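Local coordinates for glycosyl hydrolases family 2, sugar binding domain protein (Bacteroides uniformis str. 3978 T3 ii, PDB 6D1P), which is a gut-bacterial beta-glucuronidase of glycosyl hydrolase family 2, which probably hydrolyses O-glycosyl bonds to release glucuronic acid from its substrates, at residues R405-M410 / G448-L453; N409-H414 / H455-T460; E496-G501 / T506-A511; S573-F578 / Y611-Y616. All coordinates share one frame; numbering follows the deposited sequence.

Contact 1: R405-M410 / G448-L453; sequences RMLTNM and GELHDL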
loop_
_atom_site.group_PDB
_atom_site.type_symbol
_atom_site.label_atom_id
_atom_site.label_comp_id
_atom_site.label_asym_id
_atom_site.label_seq_id
_atom_site.Cartn_x
_atom_site.Cartn_y
_atom_site.Cartn_z
ATOM N N ARG A 405 -8.366 12.009 -28.364
ATOM C CA ARG A 405 -9.209 12.761 -27.447
ATOM C C ARG A 405 -8.403 13.792 -26.668
ATOM O O ARG A 405 -8.856 14.930 -26.484
ATOM C CB ARG A 405 -9.912 11.805 -26.486
ATOM C CG ARG A 405 -10.914 12.471 -25.567
ATOM C CD ARG A 405 -11.702 11.409 -24.785
ATOM N NE ARG A 405 -10.861 10.659 -23.857
ATOM C CZ ARG A 405 -10.515 9.384 -24.015
ATOM N NH1 ARG A 405 -10.954 8.713 -25.072
ATOM N NH2 ARG A 405 -9.747 8.770 -23.104
ATOM N N MET A 406 -7.217 13.422 -26.183
ATOM C CA MET A 406 -6.474 14.381 -25.371
ATOM C C MET A 406 -5.899 15.501 -26.237
ATOM O O MET A 406 -5.881 16.665 -25.820
ATOM C CB MET A 406 -5.394 13.663 -24.559
ATOM C CG MET A 406 -5.995 12.743 -23.492
ATOM S SD MET A 406 -4.813 12.003 -22.344
ATOM C CE MET A 406 -4.512 13.340 -21.191
ATOM N N LEU A 407 -5.458 15.184 -27.458
ATOM C CA LEU A 407 -5.028 16.249 -28.360
ATOM C C LEU A 407 -6.164 17.229 -28.602
ATOM O O LEU A 407 -5.987 18.449 -28.489
ATOM C CB LEU A 407 -4.526 15.669 -29.680
ATOM C CG LEU A 407 -4.066 16.731 -30.672
ATOM C CD1 LEU A 407 -2.964 17.574 -30.087
ATOM C CD2 LEU A 407 -3.606 16.058 -31.952
ATOM N N THR A 408 -7.357 16.693 -28.876
ATOM C CA THR A 408 -8.538 17.521 -29.094
ATOM C C THR A 408 -8.846 18.377 -27.873
ATOM O O THR A 408 -9.073 19.589 -27.990
ATOM C CB THR A 408 -9.723 16.625 -29.450
ATOM O OG1 THR A 408 -9.429 15.925 -30.668
ATOM C CG2 THR A 408 -10.996 17.427 -29.612
ATOM N N ASN A 409 -8.831 17.764 -26.684
ATOM C CA ASN A 409 -9.147 18.500 -25.464
ATOM C C ASN A 409 -8.093 19.562 -25.177
ATOM O O ASN A 409 -8.426 20.693 -24.805
ATOM C CB ASN A 409 -9.273 17.540 -24.275
ATOM C CG ASN A 409 -10.568 16.751 -24.283
ATOM O OD1 ASN A 409 -11.529 17.127 -24.936
ATOM N ND2 ASN A 409 -10.602 15.655 -23.529
ATOM N N MET A 410 -6.818 19.220 -25.341
ATOM C CA MET A 410 -5.755 20.175 -25.053
ATOM C C MET A 410 -5.875 21.418 -25.926
ATOM O O MET A 410 -5.772 22.547 -25.438
ATOM C CB MET A 410 -4.399 19.519 -25.260
ATOM C CG MET A 410 -3.262 20.328 -24.711
ATOM S SD MET A 410 -1.686 19.602 -25.146
ATOM C CE MET A 410 -1.813 19.632 -26.926
ATOM N N GLY A 448 1.183 10.926 -38.256
ATOM C CA GLY A 448 0.695 11.780 -39.329
ATOM C C GLY A 448 -0.774 12.105 -39.185
ATOM O O GLY A 448 -1.203 13.207 -39.526
ATOM N N GLU A 449 -1.566 11.157 -38.674
ATOM C CA GLU A 449 -2.967 11.448 -38.381
ATOM C C GLU A 449 -3.091 12.535 -37.316
ATOM O O GLU A 449 -3.939 13.431 -37.422
ATOM C CB GLU A 449 -3.693 10.176 -37.925
ATOM C CG GLU A 449 -5.137 10.431 -37.472
ATOM C CD GLU A 449 -5.854 9.204 -36.885
ATOM O OE1 GLU A 449 -5.388 8.052 -37.053
ATOM O OE2 GLU A 449 -6.914 9.406 -36.258
ATOM N N LEU A 450 -2.263 12.450 -36.267
ATOM C CA LEU A 450 -2.313 13.434 -35.189
ATOM C C LEU A 450 -1.879 14.807 -35.683
ATOM O O LEU A 450 -2.509 15.810 -35.348
ATOM C CB LEU A 450 -1.444 12.987 -34.004
ATOM C CG LEU A 450 -1.991 11.833 -33.143
ATOM C CD1 LEU A 450 -0.986 11.430 -32.039
ATOM C CD2 LEU A 450 -3.340 12.186 -32.518
ATOM N N HIS A 451 -0.830 14.871 -36.502
ATOM C CA HIS A 451 -0.433 16.166 -37.057
ATOM C C HIS A 451 -1.569 16.802 -37.854
ATOM O O HIS A 451 -1.848 18.000 -37.703
ATOM C CB HIS A 451 0.813 16.018 -37.927
ATOM C CG HIS A 451 1.114 17.234 -38.745
ATOM N ND1 HIS A 451 1.832 18.304 -38.255
ATOM C CD2 HIS A 451 0.773 17.556 -40.016
ATOM C CE1 HIS A 451 1.930 19.225 -39.196
ATOM N NE2 HIS A 451 1.303 18.792 -40.274
ATOM N N ASP A 452 -2.251 16.009 -38.689
ATOM C CA ASP A 452 -3.355 16.543 -39.479
ATOM C C ASP A 452 -4.512 16.964 -38.589
ATOM O O ASP A 452 -5.194 17.958 -38.873
ATOM C CB ASP A 452 -3.827 15.509 -40.500
ATOM C CG ASP A 452 -2.799 15.225 -41.552
ATOM O OD1 ASP A 452 -2.009 16.126 -41.844
ATOM O OD2 ASP A 452 -2.767 14.101 -42.089
ATOM N N LEU A 453 -4.756 16.211 -37.514
ATOM C CA LEU A 453 -5.839 16.555 -36.601
ATOM C C LEU A 453 -5.577 17.901 -35.938
ATOM O O LEU A 453 -6.480 18.738 -35.843
ATOM C CB LEU A 453 -6.018 15.450 -35.550
ATOM C CG LEU A 453 -7.079 15.619 -34.458
ATOM C CD1 LEU A 453 -8.405 15.940 -35.085
ATOM C CD2 LEU A 453 -7.217 14.356 -33.564
#

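Contact 2: N409-H414 / H455-T460; sequences NMIEQH and HRLDPT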
loop_
_atom_site.group_PDB
_atom_site.type_symbol
_atom_site.label_atom_id
_atom_site.label_comp_id
_atom_site.label_asym_id
_atom_site.label_seq_id
_atom_site.Cartn_x
_atom_site.Cartn_y
_atom_site.Cartn_z
ATOM N N ASN A 409 -8.831 17.764 -26.684
ATOM C CA ASN A 409 -9.147 18.500 -25.464
ATOM C C ASN A 409 -8.093 19.562 -25.177
ATOM O O ASN A 409 -8.426 20.693 -24.805
ATOM C CB ASN A 409 -9.273 17.540 -24.275
ATOM C CG ASN A 409 -10.568 16.751 -24.283
ATOM O OD1 ASN A 409 -11.529 17.127 -24.936
ATOM N ND2 ASN A 409 -10.602 15.655 -23.529
ATOM N N MET A 410 -6.818 19.220 -25.341
ATOM C CA MET A 410 -5.755 20.175 -25.053
ATOM C C MET A 410 -5.875 21.418 -25.926
ATOM O O MET A 410 -5.772 22.547 -25.438
ATOM C CB MET A 410 -4.399 19.519 -25.260
ATOM C CG MET A 410 -3.262 20.328 -24.711
ATOM S SD MET A 410 -1.686 19.602 -25.146
ATOM C CE MET A 410 -1.813 19.632 -26.926
ATOM N N ILE A 411 -6.084 21.219 -27.226
ATOM C CA ILE A 411 -6.186 22.333 -28.158
ATOM C C ILE A 411 -7.452 23.134 -27.892
ATOM O O ILE A 411 -7.415 24.359 -27.775
ATOM C CB ILE A 411 -6.137 21.812 -29.602
ATOM C CG1 ILE A 411 -4.718 21.352 -29.942
ATOM C CG2 ILE A 411 -6.634 22.879 -30.560
ATOM C CD1 ILE A 411 -4.656 20.536 -31.198
ATOM N N GLU A 412 -8.589 22.456 -27.774
ATOM C CA GLU A 412 -9.834 23.188 -27.568
ATOM C C GLU A 412 -9.840 23.947 -26.246
ATOM O O GLU A 412 -10.390 25.050 -26.174
ATOM C CB GLU A 412 -11.024 22.235 -27.653
ATOM C CG GLU A 412 -11.462 21.990 -29.098
ATOM C CD GLU A 412 -12.589 20.989 -29.215
ATOM O OE1 GLU A 412 -12.976 20.395 -28.175
ATOM O OE2 GLU A 412 -13.076 20.784 -30.349
ATOM N N GLN A 413 -9.212 23.392 -25.206
ATOM C CA GLN A 413 -9.255 23.989 -23.880
ATOM C C GLN A 413 -8.224 25.093 -23.679
ATOM O O GLN A 413 -8.415 25.938 -22.802
ATOM C CB GLN A 413 -9.082 22.894 -22.812
ATOM C CG GLN A 413 -10.362 22.065 -22.599
ATOM C CD GLN A 413 -10.133 20.727 -21.889
ATOM O OE1 GLN A 413 -9.173 20.554 -21.142
ATOM N NE2 GLN A 413 -11.023 19.784 -22.128
ATOM N N HIS A 414 -7.144 25.120 -24.462
ATOM C CA HIS A 414 -6.091 26.112 -24.273
ATOM C C HIS A 414 -5.858 27.028 -25.470
ATOM O O HIS A 414 -4.951 27.868 -25.416
ATOM C CB HIS A 414 -4.769 25.415 -23.922
ATOM C CG HIS A 414 -4.744 24.846 -22.547
ATOM N ND1 HIS A 414 -3.673 24.132 -22.054
ATOM C CD2 HIS A 414 -5.659 24.892 -21.549
ATOM C CE1 HIS A 414 -3.932 23.760 -20.813
ATOM N NE2 HIS A 414 -5.128 24.215 -20.481
ATOM N N HIS A 455 -3.524 20.393 -37.048
ATOM C CA HIS A 455 -3.624 21.479 -38.015
ATOM C C HIS A 455 -5.062 21.708 -38.446
ATOM O O HIS A 455 -5.436 22.837 -38.756
ATOM C CB HIS A 455 -2.710 21.224 -39.213
ATOM C CG HIS A 455 -1.407 21.937 -39.094
ATOM N ND1 HIS A 455 -1.082 23.028 -39.872
ATOM C CD2 HIS A 455 -0.382 21.775 -38.223
ATOM C CE1 HIS A 455 0.107 23.484 -39.511
ATOM N NE2 HIS A 455 0.552 22.743 -38.509
ATOM N N ARG A 456 -5.898 20.672 -38.422
ATOM C CA ARG A 456 -7.296 20.894 -38.759
ATOM C C ARG A 456 -8.008 21.622 -37.632
ATOM O O ARG A 456 -8.845 22.496 -37.879
ATOM C CB ARG A 456 -7.980 19.567 -39.074
ATOM C CG ARG A 456 -9.395 19.691 -39.595
ATOM C CD ARG A 456 -10.043 18.313 -39.609
ATOM N NE ARG A 456 -10.694 18.002 -38.333
ATOM C CZ ARG A 456 -10.686 16.802 -37.746
ATOM N NH1 ARG A 456 -10.036 15.780 -38.301
ATOM N NH2 ARG A 456 -11.317 16.625 -36.587
ATOM N N LEU A 457 -7.670 21.292 -36.384
ATOM C CA LEU A 457 -8.344 21.927 -35.261
ATOM C C LEU A 457 -7.873 23.365 -35.069
ATOM O O LEU A 457 -8.675 24.243 -34.739
ATOM C CB LEU A 457 -8.121 21.128 -33.969
ATOM C CG LEU A 457 -8.884 19.850 -33.643
ATOM C CD1 LEU A 457 -8.650 19.528 -32.178
ATOM C CD2 LEU A 457 -10.372 19.943 -33.927
ATOM N N ASP A 458 -6.575 23.623 -35.229
ATOM C CA ASP A 458 -6.014 24.942 -34.942
ATOM C C ASP A 458 -4.932 25.264 -35.959
ATOM O O ASP A 458 -3.738 25.029 -35.723
ATOM C CB ASP A 458 -5.462 25.031 -33.518
ATOM C CG ASP A 458 -4.787 26.373 -33.232
ATOM O OD1 ASP A 458 -5.063 27.383 -33.934
ATOM O OD2 ASP A 458 -3.950 26.419 -32.307
ATOM N N PRO A 459 -5.315 25.821 -37.107
ATOM C CA PRO A 459 -4.311 26.179 -38.116
ATOM C C PRO A 459 -3.343 27.255 -37.664
ATOM O O PRO A 459 -2.298 27.414 -38.305
ATOM C CB PRO A 459 -5.159 26.666 -39.298
ATOM C CG PRO A 459 -6.502 26.121 -39.063
ATOM C CD PRO A 459 -6.683 26.057 -37.576
ATOM N N THR A 460 -3.637 27.987 -36.576
ATOM C CA THR A 460 -2.819 29.146 -36.211
ATOM C C THR A 460 -1.551 28.779 -35.454
ATOM O O THR A 460 -0.776 29.682 -35.121
ATOM C CB THR A 460 -3.609 30.165 -35.362
ATOM O OG1 THR A 460 -3.679 29.723 -33.993
ATOM C CG2 THR A 460 -5.027 30.375 -35.906
#

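Contact 3: E496-G501 / T506-A511; sequences EMETAG and TRFLHA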
loop_
_atom_site.group_PDB
_atom_site.type_symbol
_atom_site.label_atom_id
_atom_site.label_comp_id
_atom_site.label_asym_id
_atom_site.label_seq_id
_atom_site.Cartn_x
_atom_site.Cartn_y
_atom_site.Cartn_z
ATOM N N GLU A 496 28.768 22.374 -32.207
ATOM C CA GLU A 496 28.876 21.447 -33.328
ATOM C C GLU A 496 27.627 20.563 -33.425
ATOM O O GLU A 496 26.995 20.483 -34.486
ATOM C CB GLU A 496 30.158 20.613 -33.182
ATOM C CG GLU A 496 30.358 19.521 -34.258
ATOM C CD GLU A 496 31.537 18.577 -33.975
ATOM O OE1 GLU A 496 32.484 18.966 -33.244
ATOM O OE2 GLU A 496 31.512 17.431 -34.483
ATOM N N MET A 497 27.224 19.941 -32.301
ATOM C CA MET A 497 26.016 19.112 -32.282
ATOM C C MET A 497 24.766 19.938 -32.572
ATOM O O MET A 497 23.840 19.466 -33.249
ATOM C CB MET A 497 25.885 18.409 -30.934
ATOM C CG MET A 497 27.092 17.577 -30.575
ATOM S SD MET A 497 27.257 17.280 -28.796
ATOM C CE MET A 497 26.111 15.915 -28.505
ATOM N N GLU A 498 24.719 21.177 -32.080
ATOM C CA GLU A 498 23.559 22.011 -32.374
ATOM C C GLU A 498 23.491 22.357 -33.855
ATOM O O GLU A 498 22.402 22.359 -34.454
ATOM C CB GLU A 498 23.597 23.290 -31.538
ATOM C CG GLU A 498 22.254 23.982 -31.399
ATOM C CD GLU A 498 21.403 23.349 -30.294
ATOM O OE1 GLU A 498 21.282 22.110 -30.292
ATOM O OE2 GLU A 498 20.886 24.087 -29.419
ATOM N N THR A 499 24.642 22.666 -34.460
ATOM C CA THR A 499 24.660 22.985 -35.885
ATOM C C THR A 499 24.258 21.778 -36.720
ATOM O O THR A 499 23.451 21.902 -37.652
ATOM C CB THR A 499 26.042 23.492 -36.300
ATOM O OG1 THR A 499 26.426 24.597 -35.472
ATOM C CG2 THR A 499 26.005 23.971 -37.723
ATOM N N ALA A 500 24.787 20.598 -36.379
ATOM C CA ALA A 500 24.360 19.371 -37.051
ATOM C C ALA A 500 22.851 19.200 -36.975
ATOM O O ALA A 500 22.203 18.831 -37.964
ATOM C CB ALA A 500 25.062 18.161 -36.438
ATOM N N GLY A 501 22.267 19.499 -35.814
ATOM C CA GLY A 501 20.837 19.310 -35.658
ATOM C C GLY A 501 20.034 20.324 -36.440
ATOM O O GLY A 501 18.964 20.007 -36.967
ATOM N N THR A 506 13.910 20.655 -41.161
ATOM C CA THR A 506 13.375 21.884 -41.734
ATOM C C THR A 506 13.352 23.005 -40.703
ATOM O O THR A 506 13.926 24.083 -40.916
ATOM C CB THR A 506 11.971 21.629 -42.278
ATOM O OG1 THR A 506 11.967 20.395 -42.991
ATOM C CG2 THR A 506 11.543 22.758 -43.207
ATOM N N ARG A 507 12.680 22.766 -39.577
ATOM C CA ARG A 507 12.537 23.752 -38.512
ATOM C C ARG A 507 12.966 23.097 -37.213
ATOM O O ARG A 507 12.362 22.102 -36.785
ATOM C CB ARG A 507 11.100 24.263 -38.414
ATOM C CG ARG A 507 10.715 25.136 -39.564
ATOM C CD ARG A 507 9.234 25.387 -39.579
ATOM N NE ARG A 507 8.891 26.423 -40.551
ATOM C CZ ARG A 507 8.696 26.204 -41.853
ATOM N NH1 ARG A 507 8.813 24.979 -42.358
ATOM N NH2 ARG A 507 8.383 27.221 -42.656
ATOM N N PHE A 508 14.008 23.652 -36.598
ATOM C CA PHE A 508 14.707 23.033 -35.485
ATOM C C PHE A 508 14.424 23.791 -34.196
ATOM O O PHE A 508 14.334 25.024 -34.192
ATOM C CB PHE A 508 16.207 23.002 -35.756
ATOM C CG PHE A 508 17.049 22.544 -34.589
ATOM C CD1 PHE A 508 17.476 23.445 -33.627
ATOM C CD2 PHE A 508 17.459 21.222 -34.490
ATOM C CE1 PHE A 508 18.275 23.037 -32.572
ATOM C CE2 PHE A 508 18.262 20.806 -33.447
ATOM C CZ PHE A 508 18.669 21.719 -32.478
ATOM N N LEU A 509 14.315 23.047 -33.099
ATOM C CA LEU A 509 14.147 23.633 -31.781
ATOM C C LEU A 509 14.764 22.659 -30.799
ATOM O O LEU A 509 14.430 21.471 -30.833
ATOM C CB LEU A 509 12.663 23.864 -31.486
ATOM C CG LEU A 509 12.269 24.505 -30.161
ATOM C CD1 LEU A 509 13.088 25.772 -29.905
ATOM C CD2 LEU A 509 10.778 24.818 -30.175
ATOM N N HIS A 510 15.688 23.122 -29.965
ATOM C CA HIS A 510 16.384 22.196 -29.080
ATOM C C HIS A 510 15.595 22.051 -27.776
ATOM O O HIS A 510 15.690 22.887 -26.878
ATOM C CB HIS A 510 17.818 22.634 -28.829
ATOM C CG HIS A 510 18.591 21.664 -27.996
ATOM N ND1 HIS A 510 19.966 21.683 -27.910
ATOM C CD2 HIS A 510 18.178 20.647 -27.198
ATOM C CE1 HIS A 510 20.368 20.721 -27.098
ATOM N NE2 HIS A 510 19.303 20.082 -26.646
ATOM N N ALA A 511 14.825 20.977 -27.665
ATOM C CA ALA A 511 14.099 20.655 -26.438
ATOM C C ALA A 511 14.897 19.625 -25.650
ATOM O O ALA A 511 15.165 18.528 -26.158
ATOM C CB ALA A 511 12.699 20.123 -26.741
#

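Contact 4: S573-F578 / Y611-Y616; sequences SLFWTF and YVFQSY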
loop_
_atom_site.group_PDB
_atom_site.type_symbol
_atom_site.label_atom_id
_atom_site.label_comp_id
_atom_site.label_asym_id
_atom_site.label_seq_id
_atom_site.Cartn_x
_atom_site.Cartn_y
_atom_site.Cartn_z
ATOM N N SER A 573 16.136 27.141 -27.179
ATOM C CA SER A 573 16.151 25.852 -26.507
ATOM C C SER A 573 15.334 25.915 -25.224
ATOM O O SER A 573 14.954 26.992 -24.752
ATOM C CB SER A 573 17.568 25.412 -26.189
ATOM O OG SER A 573 18.085 26.242 -25.173
ATOM N N LEU A 574 15.072 24.725 -24.663
ATOM C CA LEU A 574 14.497 24.567 -23.328
ATOM C C LEU A 574 15.378 23.591 -22.570
ATOM O O LEU A 574 15.435 22.407 -22.922
ATOM C CB LEU A 574 13.062 24.049 -23.388
ATOM C CG LEU A 574 12.168 24.768 -24.399
ATOM C CD1 LEU A 574 11.987 23.924 -25.678
ATOM C CD2 LEU A 574 10.833 25.121 -23.787
ATOM N N PHE A 575 16.070 24.063 -21.538
ATOM C CA PHE A 575 16.821 23.106 -20.746
ATOM C C PHE A 575 15.856 22.284 -19.901
ATOM O O PHE A 575 14.731 22.702 -19.620
ATOM C CB PHE A 575 17.897 23.790 -19.892
ATOM C CG PHE A 575 17.379 24.538 -18.686
ATOM C CD1 PHE A 575 17.079 25.898 -18.769
ATOM C CD2 PHE A 575 17.279 23.903 -17.441
ATOM C CE1 PHE A 575 16.643 26.608 -17.640
ATOM C CE2 PHE A 575 16.828 24.588 -16.311
ATOM C CZ PHE A 575 16.519 25.943 -16.404
ATOM N N TRP A 576 16.275 21.064 -19.574
ATOM C CA TRP A 576 15.509 20.153 -18.726
ATOM C C TRP A 576 16.310 20.003 -17.444
ATOM O O TRP A 576 17.378 19.382 -17.447
ATOM C CB TRP A 576 15.284 18.804 -19.410
ATOM C CG TRP A 576 14.458 17.823 -18.595
ATOM C CD1 TRP A 576 14.880 17.075 -17.538
ATOM C CD2 TRP A 576 13.074 17.513 -18.783
ATOM N NE1 TRP A 576 13.839 16.333 -17.041
ATOM C CE2 TRP A 576 12.718 16.578 -17.786
ATOM C CE3 TRP A 576 12.101 17.933 -19.701
ATOM C CZ2 TRP A 576 11.429 16.032 -17.689
ATOM C CZ3 TRP A 576 10.817 17.411 -19.600
ATOM C CH2 TRP A 576 10.490 16.466 -18.594
ATOM N N THR A 577 15.812 20.567 -16.352
ATOM C CA THR A 577 14.472 21.119 -16.231
ATOM C C THR A 577 14.569 22.152 -15.122
ATOM O O THR A 577 15.648 22.309 -14.519
ATOM C CB THR A 577 13.399 20.013 -15.892
ATOM O OG1 THR A 577 12.081 20.580 -15.904
ATOM C CG2 THR A 577 13.670 19.355 -14.534
ATOM N N PHE A 578 13.478 22.870 -14.835
ATOM C CA PHE A 578 13.579 23.945 -13.846
ATOM C C PHE A 578 13.847 23.397 -12.449
ATOM O O PHE A 578 14.739 23.886 -11.739
ATOM C CB PHE A 578 12.313 24.799 -13.837
ATOM C CG PHE A 578 12.343 25.897 -12.802
ATOM C CD1 PHE A 578 13.262 26.942 -12.900
ATOM C CD2 PHE A 578 11.460 25.882 -11.725
ATOM C CE1 PHE A 578 13.304 27.962 -11.926
ATOM C CE2 PHE A 578 11.484 26.882 -10.759
ATOM C CZ PHE A 578 12.412 27.926 -10.847
ATOM N N TYR A 611 21.381 30.803 -10.647
ATOM C CA TYR A 611 21.969 32.129 -10.841
ATOM C C TYR A 611 22.820 32.194 -12.096
ATOM O O TYR A 611 22.976 33.276 -12.679
ATOM C CB TYR A 611 22.799 32.511 -9.609
ATOM C CG TYR A 611 21.941 32.427 -8.363
ATOM C CD1 TYR A 611 21.004 33.417 -8.097
ATOM C CD2 TYR A 611 22.009 31.333 -7.498
ATOM C CE1 TYR A 611 20.184 33.349 -7.004
ATOM C CE2 TYR A 611 21.170 31.257 -6.375
ATOM C CZ TYR A 611 20.260 32.273 -6.150
ATOM O OH TYR A 611 19.407 32.276 -5.089
ATOM N N VAL A 612 23.382 31.063 -12.525
ATOM C CA VAL A 612 24.045 31.037 -13.820
ATOM C C VAL A 612 23.067 31.448 -14.906
ATOM O O VAL A 612 23.345 32.356 -15.698
ATOM C CB VAL A 612 24.649 29.655 -14.092
ATOM C CG1 VAL A 612 25.231 29.624 -15.478
ATOM C CG2 VAL A 612 25.701 29.339 -13.037
ATOM N N PHE A 613 21.882 30.825 -14.921
ATOM C CA PHE A 613 20.857 31.221 -15.890
ATOM C C PHE A 613 20.427 32.662 -15.674
ATOM O O PHE A 613 20.253 33.418 -16.641
ATOM C CB PHE A 613 19.630 30.298 -15.815
ATOM C CG PHE A 613 19.808 28.988 -16.553
ATOM C CD1 PHE A 613 19.662 28.926 -17.932
ATOM C CD2 PHE A 613 20.145 27.830 -15.871
ATOM C CE1 PHE A 613 19.852 27.754 -18.615
ATOM C CE2 PHE A 613 20.322 26.627 -16.555
ATOM C CZ PHE A 613 20.179 26.591 -17.928
ATOM N N GLN A 614 20.230 33.059 -14.415
ATOM C CA GLN A 614 19.712 34.394 -14.151
ATOM C C GLN A 614 20.697 35.450 -14.631
ATOM O O GLN A 614 20.300 36.443 -15.253
ATOM C CB GLN A 614 19.415 34.569 -12.664
ATOM C CG GLN A 614 18.613 35.827 -12.313
ATOM C CD GLN A 614 18.226 35.871 -10.833
ATOM O OE1 GLN A 614 19.083 35.753 -9.949
ATOM N NE2 GLN A 614 16.925 36.019 -10.564
ATOM N N SER A 615 21.989 35.215 -14.406
ATOM C CA SER A 615 22.998 36.179 -14.801
ATOM C C SER A 615 23.045 36.369 -16.313
ATOM O O SER A 615 23.473 37.430 -16.773
ATOM C CB SER A 615 24.365 35.743 -14.287
ATOM O OG SER A 615 24.803 34.590 -14.962
ATOM N N TYR A 616 22.601 35.375 -17.088
ATOM C CA TYR A 616 22.597 35.466 -18.546
ATOM C C TYR A 616 21.275 35.966 -19.103
ATOM O O TYR A 616 21.251 36.589 -20.166
ATOM C CB TYR A 616 22.889 34.098 -19.165
ATOM C CG TYR A 616 24.343 33.751 -19.402
ATOM C CD1 TYR A 616 24.968 34.094 -20.595
ATOM C CD2 TYR A 616 25.077 33.037 -18.462
ATOM C CE1 TYR A 616 26.295 33.762 -20.837
ATOM C CE2 TYR A 616 26.408 32.697 -18.695
ATOM C CZ TYR A 616 27.009 33.063 -19.893
ATOM O OH TYR A 616 28.325 32.732 -20.161
#

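Contact 1: R405-M410 / G448-L453
Leu407 and Leu450 meet through methyl groups, CD2 to CD2 at 3.9 Å, and the same Leu407 CD2 also lies 3.6 Å from the backbone O of Leu450 and 4.3 Å from Leu453 CD2. One methyl thus fits between two leucines a helical turn apart. With CG anti to the backbone N (chi1 180°), Leu407 reaches straight out from its helix, whereas Leu450 sets off to one side and brings only a branch tip to the partner. These segments belong to helices 397-414 and 440-457, successive helices on the outside of the TIM barrel, each packed on strand 420-432 between them in sequence; Leu407 also touches Leu425 of that strand. Their axes are 10.7 Å apart and run nearly parallel, at 22°, as expected of successive helices in a beta-alpha barrel. Thr408 adds a van der Waals contact, OG1 to Leu453 CD2 at 4.0 Å, while its hydroxyl is hydrogen-bonded to Arg404 O of its own helix.

Contact 2: N409-H414 / H455-T460
The C-terminal ends of two neighbouring outer helices of the TIM barrel come together here, where helix 440-457 gives way to the turn that leads into strand 462-466. Ile411 of helix 397-414 makes its closest contacts through one methyl: CG2 sits 3.8 Å from Asp458 CB and 4.1 Å from Leu457 CB. That branch stands anti to the backbone N of Ile411, pointing across the gap to the last helical residue and the first one beyond it. Asp458 turns its methylene to the isoleucine and its carboxylate to the turn. OD1 takes the hydroxyl OG1 of Thr460 on its syn lone pair at 2.7 Å. The backbone N of Thr460 meets OD1 at 3.1 Å from above the carboxylate plane, and this bond makes an Asx turn. OD2 is held by Arg461 in a salt bridge and by Trp423 NE1 of strand 420-432. With four donors around it, the buried carboxylate is probably stabilised as the anion and restrained from rotating, which probably helps hold CB against Ile411.

Contact 3: E496-G501 / T506-A511
Both carboxylate oxygens of Glu498 face a single nitrogen, His510 ND1. The better bond runs to OE2, 3.0 Å with an N-H...O angle of 151°; OE2 lies in the imidazole plane and accepts on its syn lone pair. OE1 is nearer, at 2.8 Å, but the angle of 126° makes that bond weak. Carboxylate and imidazole planes stand 70° apart. A bend at chi2 folds the glutamate back toward the strand. Its OE2 is shared by two partners, His510 ND1 and the hydroxyl OH of Tyr494, one turn earlier in the same helix. His510 NE2 has weak bonds to the carbonyls of Ile482 and Glu512. Phe508 packs beside the pair, its CZ edge toward Glu498 OE1 at 3.4 Å, and its CD2 lies 3.1 Å from Gly501 O. Gly501, without a side chain, lets the ring come close to the helix backbone. A buried histidine-carboxylate pair thus fastens helix 494-503 to strand 510-511, the helix-then-strand connection of a TIM barrel.

Contact 4: S573-F578 / Y611-Y616
Phe575 and Phe613 reach toward each other from opposite directions and overlap as an offset stack, with ring centroids 4.0 Å apart and planes inclined by 19°. The overlap is not symmetrical. Phe575 CE1 lies over the centre of the Phe613 ring, 3.5 Å above its plane, whereas Phe613 CZ covers the Phe575 ring nearer its rim. Because the planes are tilted, the rings close toward one side, where Phe575 CD1 and Phe613 CZ are 3.3 Å apart; on the other side the separation widens, Phe575 CE2 and Phe613 CE2 being 4.1 Å apart. The stack links the chain at strand 572-574, a stave of the TIM barrel that pairs with strand 321-329, to helix 609-617, one of the layer of helices wrapped round it. A chi1 of 74° puts CG of Phe575 between its backbone N and carbonyl carbon, which turns a ring face to the helix. Phe613 extends inward from the helix to meet it. Met356 of helix 343-356 touches both phenylalanines, and Phe613 also packs on Phe557 and Leu561 of helix 550-564 and meets Trp617 edge-to-face.

In the fold
All four contacts fall in the TIM barrel domain, but they sample different layers of it. Contacts 1 and 2 are successive stations on one helix pair, 397-414 with 440-457, their centres 8 Å apart and joined where Thr408 touches Leu457; both rest on aliphatic packing, and contact 1 is only partly buried while contact 2 is buried and closes on a charged turn. Contacts 3 and 4, both buried, tie helices to neighbouring parallel strands, 510-511 and 572-574, and probably meet through a backbone hydrogen bond from Leu574 N to His510 O. Their chemistry differs: one pairs a carboxylate with an imidazole, the other stacks two phenyl rings.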